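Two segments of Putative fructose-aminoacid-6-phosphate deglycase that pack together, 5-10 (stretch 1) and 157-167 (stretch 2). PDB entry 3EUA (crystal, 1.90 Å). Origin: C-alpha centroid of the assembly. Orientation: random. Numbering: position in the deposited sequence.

Stretch 1 5-10: ATAKVN
Stretch 2, residues 157-167: KFEQAIEGLDQ

The contact joins a short N-terminal segment to a helix some 150 residues further along the same chain and buries 349 Å² in all. Residues 158-167 are helical, with phi/psi mostly near -65/-43, but -48/-52 at Phe 158, -74/-29 at Gln 160 and -77/-14 at Gln 167, and successive i to i+4 hydrogen bonds from Ala 161 N to Lys 157 O (2.9 Å) through Gln 167 N to Glu 163 O (2.9 Å). Stretch 1 makes a 3-10 turn at residues 6-8, closed by Lys 8 N to Ala 5 O (2.9 Å) and Val 9 N to Thr 6 O (3.1 Å), and then extends at Val 9 (-81/135) and Asn 10 (-44/130). The closest backbone approach sets the register: the CA atoms of Ala 5 and Glu 159 lie 5.5 Å apart. Along the helix, Phe 158, Ile 162 and Asp 166, each four residues from the next, direct their CA-to-CB bonds toward stretch 1; Ala 5, Lys 8 and Val 9 point toward the helix in return.

Apolar packing centres on Phe 158 and Ile 162. Phe 158 (chi1 t, chi2 78°) meets Val 9 at its ring edge, with Val 9 CG2 3.7 Å from Phe 158 CZ and near the ring plane. Val 9 (chi1 t) is buried, and the same methyl reaches Ile 162, its CG2 lying 4.0 Å from Ile 162 CD1, so one branch bridges both helix residues. Ile 162 adopts m for chi1 and chi2. Ala 5 brings its single methyl against the helix: Ala 5 CB sits 4.0 Å from Phe 158 CE2, 4.2 Å from Ile 162 CB and 4.1 Å from Glu 159 CA. Ala 5 O, already engaged in the turn, also lies 3.5 Å from Ile 162 CG2. Thr 6 (chi1 m) points its CA-to-CB bond away, yet Thr 6 OG1 comes within 4.0 Å of Phe 158 CE2.

The polar link is a salt bridge that includes the sole hydrogen bond between the stretches, from Lys 8 NZ to Asp 166 OD2 at 2.6 Å. Lys 8 spans the distance with chi1 m, chi2 and chi3 t, and chi4 m (-69°); Asp 166 meets it with chi1 t and chi2 32°. The long lysine combines two roles, since Lys 8 CB packs 3.9 Å from Ile 162 CG2 while its ammonium finds the carboxylate one turn further along.

Ala 7 points away and makes no contact with the helix. Asn 10 (chi1 t, chi2 -32°) also stands clear, capping a backbone N just past the stretch.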

ATOM      1  N   ALA A   5      16.366  13.734  26.975  1.00 35.15           N
ATOM      2  CA  ALA A   5      15.727  12.891  25.914  1.00 34.53           C
ATOM      3  C   ALA A   5      15.618  11.421  26.356  1.00 34.46           C
ATOM      4  O   ALA A   5      14.519  10.911  26.563  1.00 33.97           O
ATOM      5  CB  ALA A   5      16.497  13.025  24.579  1.00 34.16           C
ATOM      6  N   THR A   6      16.761  10.763  26.528  1.00 34.91           N
ATOM      7  CA  THR A   6      16.819   9.360  26.948  1.00 35.08           C
ATOM      8  C   THR A   6      16.047   9.088  28.252  1.00 34.98           C
ATOM      9  O   THR A   6      15.485   7.993  28.441  1.00 35.66           O
ATOM     10  CB  THR A   6      18.264   8.925  27.147  1.00 35.37           C
ATOM     11  OG1 THR A   6      19.022   9.298  25.991  1.00 35.62           O
ATOM     12  CG2 THR A   6      18.361   7.419  27.379  1.00 35.90           C
ATOM     13  N   ALA A   7      16.008  10.082  29.145  1.00 34.33           N
ATOM     14  CA  ALA A   7      15.283   9.961  30.414  1.00 33.89           C
ATOM     15  C   ALA A   7      13.775   9.830  30.228  1.00 33.23           C
ATOM     16  O   ALA A   7      13.080   9.362  31.140  1.00 33.32           O
ATOM     17  CB  ALA A   7      15.563  11.151  31.316  1.00 34.02           C
ATOM     18  N   LYS A   8      13.275  10.293  29.079  1.00 32.12           N
ATOM     19  CA  LYS A   8      11.858  10.226  28.753  1.00 31.38           C
ATOM     20  C   LYS A   8      11.501   8.944  27.990  1.00 29.94           C
ATOM     21  O   LYS A   8      10.322   8.688  27.744  1.00 30.06           O
ATOM     22  CB  LYS A   8      11.460  11.457  27.918  1.00 31.78           C
ATOM     23  CG  LYS A   8      11.692  12.817  28.595  1.00 32.16           C
ATOM     24  CD  LYS A   8      11.326  13.950  27.633  1.00 32.88           C
ATOM     25  CE  LYS A   8      11.517  15.348  28.243  1.00 34.90           C
ATOM     26  NZ  LYS A   8      10.538  15.650  29.311  1.00 37.02           N
ATOM     27  N   VAL A   9      12.501   8.134  27.626  1.00 28.14           N
ATOM     28  CA  VAL A   9      12.272   6.914  26.868  1.00 26.81           C
ATOM     29  C   VAL A   9      11.833   5.770  27.764  1.00 26.34           C
ATOM     30  O   VAL A   9      12.347   5.590  28.859  1.00 26.32           O
ATOM     31  CB  VAL A   9      13.515   6.498  26.027  1.00 26.59           C
ATOM     32  CG1 VAL A   9      13.310   5.193  25.343  1.00 25.30           C
ATOM     33  CG2 VAL A   9      13.775   7.526  24.956  1.00 27.22           C
ATOM     34  N   ASN A  10      10.815   5.053  27.308  1.00 25.69           N
ATOM     35  CA  ASN A  10      10.288   3.855  27.958  1.00 25.88           C
ATOM     36  C   ASN A  10      11.489   2.992  28.378  1.00 25.35           C
ATOM     37  O   ASN A  10      12.408   2.737  27.585  1.00 24.78           O
ATOM     38  CB  ASN A  10       9.272   3.158  26.977  1.00 26.21           C
ATOM     39  CG  ASN A  10       8.967   1.657  27.277  1.00 28.92           C
ATOM     40  OD1 ASN A  10       9.800   0.895  27.771  1.00 31.84           O
ATOM     41  ND2 ASN A  10       7.780   1.211  26.836  1.00 32.00           N
ATOM     42  N   LYS A 157      18.547  13.088  14.759  1.00 26.50           N
ATOM     43  CA  LYS A 157      17.221  13.611  15.090  1.00 26.62           C
ATOM     44  C   LYS A 157      16.570  13.097  16.398  1.00 26.08           C
ATOM     45  O   LYS A 157      15.525  13.621  16.806  1.00 25.40           O
ATOM     46  CB  LYS A 157      16.274  13.390  13.910  1.00 27.09           C
ATOM     47  CG  LYS A 157      16.726  14.148  12.635  1.00 28.87           C
ATOM     48  CD  LYS A 157      15.623  14.206  11.619  1.00 30.33           C
ATOM     49  CE  LYS A 157      15.926  15.123  10.441  1.00 30.59           C
ATOM     50  NZ  LYS A 157      16.884  14.581   9.460  1.00 32.72           N
ATOM     51  N   PHE A 158      17.178  12.105  17.044  1.00 25.65           N
ATOM     52  CA  PHE A 158      16.636  11.510  18.252  1.00 25.48           C
ATOM     53  C   PHE A 158      16.174  12.510  19.332  1.00 25.57           C
ATOM     54  O   PHE A 158      15.062  12.417  19.819  1.00 24.87           O
ATOM     55  CB  PHE A 158      17.654  10.555  18.865  1.00 25.75           C
ATOM     56  CG  PHE A 158      17.158   9.878  20.116  1.00 25.35           C
ATOM     57  CD1 PHE A 158      16.284   8.802  20.025  1.00 26.67           C
ATOM     58  CD2 PHE A 158      17.572  10.297  21.371  1.00 27.79           C
ATOM     59  CE1 PHE A 158      15.833   8.153  21.168  1.00 27.39           C
ATOM     60  CE2 PHE A 158      17.121   9.664  22.521  1.00 27.19           C
ATOM     61  CZ  PHE A 158      16.250   8.596  22.418  1.00 26.53           C
ATOM     62  N   GLU A 159      17.034  13.449  19.701  1.00 25.40           N
ATOM     63  CA  GLU A 159      16.702  14.432  20.733  1.00 26.01           C
ATOM     64  C   GLU A 159      15.477  15.285  20.392  1.00 24.98           C
ATOM     65  O   GLU A 159      14.595  15.536  21.227  1.00 24.37           O
ATOM     66  CB  GLU A 159      17.892  15.367  20.962  1.00 26.06           C
ATOM     67  CG  GLU A 159      17.610  16.403  22.058  1.00 28.47           C
ATOM     68  CD  GLU A 159      18.759  17.341  22.348  1.00 28.89           C
ATOM     69  OE1 GLU A 159      19.935  17.030  22.052  1.00 31.70           O
ATOM     70  OE2 GLU A 159      18.452  18.410  22.909  1.00 35.07           O
ATOM     71  N   GLN A 160      15.438  15.733  19.152  1.00 24.67           N
ATOM     72  CA  GLN A 160      14.353  16.588  18.700  1.00 24.74           C
ATOM     73  C   GLN A 160      13.054  15.765  18.519  1.00 23.34           C
ATOM     74  O   GLN A 160      11.962  16.292  18.688  1.00 22.73           O
ATOM     75  CB  GLN A 160      14.776  17.365  17.453  1.00 25.05           C
ATOM     76  CG  GLN A 160      15.997  18.304  17.702  1.00 28.21           C
ATOM     77  CD  GLN A 160      17.372  17.581  17.863  1.00 32.34           C
ATOM     78  OE1 GLN A 160      17.588  16.476  17.349  1.00 32.05           O
ATOM     79  NE2 GLN A 160      18.324  18.248  18.557  1.00 36.85           N
ATOM     80  N   ALA A 161      13.182  14.479  18.208  1.00 22.29           N
ATOM     81  CA  ALA A 161      12.015  13.606  18.075  1.00 21.89           C
ATOM     82  C   ALA A 161      11.391  13.387  19.440  1.00 21.75           C
ATOM     83  O   ALA A 161      10.171  13.537  19.602  1.00 21.48           O
ATOM     84  CB  ALA A 161      12.398  12.278  17.451  1.00 20.89           C
ATOM     85  N   ILE A 162      12.225  13.033  20.415  1.00 21.72           N
ATOM     86  CA  ILE A 162      11.766  12.794  21.790  1.00 22.45           C
ATOM     87  C   ILE A 162      11.218  14.070  22.422  1.00 22.53           C
ATOM     88  O   ILE A 162      10.148  14.034  23.037  1.00 22.31           O
ATOM     89  CB  ILE A 162      12.854  12.229  22.716  1.00 22.44           C
ATOM     90  CG1 ILE A 162      13.404  10.922  22.209  1.00 23.87           C
ATOM     91  CG2 ILE A 162      12.284  11.880  24.079  1.00 23.38           C
ATOM     92  CD1 ILE A 162      12.319   9.851  22.032  1.00 26.12           C
ATOM     93  N   GLU A 163      11.911  15.186  22.261  1.00 22.95           N
ATOM     94  CA  GLU A 163      11.394  16.458  22.797  1.00 23.34           C
ATOM     95  C   GLU A 163      10.075  16.799  22.106  1.00 23.00           C
ATOM     96  O   GLU A 163       9.123  17.277  22.741  1.00 23.00           O
ATOM     97  CB  GLU A 163      12.376  17.634  22.612  1.00 23.76           C
ATOM     98  CG  GLU A 163      13.666  17.592  23.446  1.00 24.23           C
ATOM     99  N   GLY A 164      10.010  16.557  20.798  1.00 22.41           N
ATOM    100  CA  GLY A 164       8.787  16.841  20.039  1.00 22.01           C
ATOM    101  C   GLY A 164       7.620  16.025  20.564  1.00 21.07           C
ATOM    102  O   GLY A 164       6.511  16.544  20.756  1.00 21.15           O
ATOM    103  N   LEU A 165       7.847  14.737  20.788  1.00 20.86           N
ATOM    104  CA  LEU A 165       6.813  13.880  21.340  1.00 20.81           C
ATOM    105  C   LEU A 165       6.327  14.383  22.702  1.00 21.22           C
ATOM    106  O   LEU A 165       5.126  14.401  22.959  1.00 20.75           O
ATOM    107  CB  LEU A 165       7.286  12.450  21.459  1.00 20.89           C
ATOM    108  CG  LEU A 165       7.311  11.598  20.172  1.00 20.13           C
ATOM    109  CD1 LEU A 165       8.032  10.307  20.452  1.00 18.74           C
ATOM    110  CD2 LEU A 165       5.878  11.329  19.618  1.00 16.52           C
ATOM    111  N   ASP A 166       7.254  14.843  23.538  1.00 21.63           N
ATOM    112  CA  ASP A 166       6.907  15.357  24.871  1.00 22.57           C
ATOM    113  C   ASP A 166       6.037  16.615  24.747  1.00 22.49           C
ATOM    114  O   ASP A 166       5.039  16.765  25.480  1.00 23.61           O
ATOM    115  CB  ASP A 166       8.154  15.653  25.685  1.00 23.43           C
ATOM    116  CG  ASP A 166       7.847  15.870  27.181  1.00 26.97           C
ATOM    117  OD1 ASP A 166       6.887  15.230  27.681  1.00 30.35           O
ATOM    118  OD2 ASP A 166       8.599  16.627  27.841  1.00 27.39           O
ATOM    119  N   GLN A 167       6.386  17.486  23.800  1.00 22.00           N
ATOM    120  CA  GLN A 167       5.624  18.713  23.521  1.00 21.88           C
ATOM    121  C   GLN A 167       4.339  18.459  22.714  1.00 21.14           C
ATOM    122  O   GLN A 167       3.458  19.322  22.652  1.00 20.56           O
ATOM    123  CB  GLN A 167       6.481  19.665  22.713  1.00 21.71           C
ATOM    124  CG  GLN A 167       7.695  20.163  23.441  1.00 25.59           C
ATOM    125  CD  GLN A 167       7.373  21.160  24.542  1.00 27.86           C
ATOM    126  OE1 GLN A 167       6.336  21.820  24.529  1.00 30.01           O
ATOM    127  NE2 GLN A 167       8.300  21.313  25.476  1.00 32.88           N
TER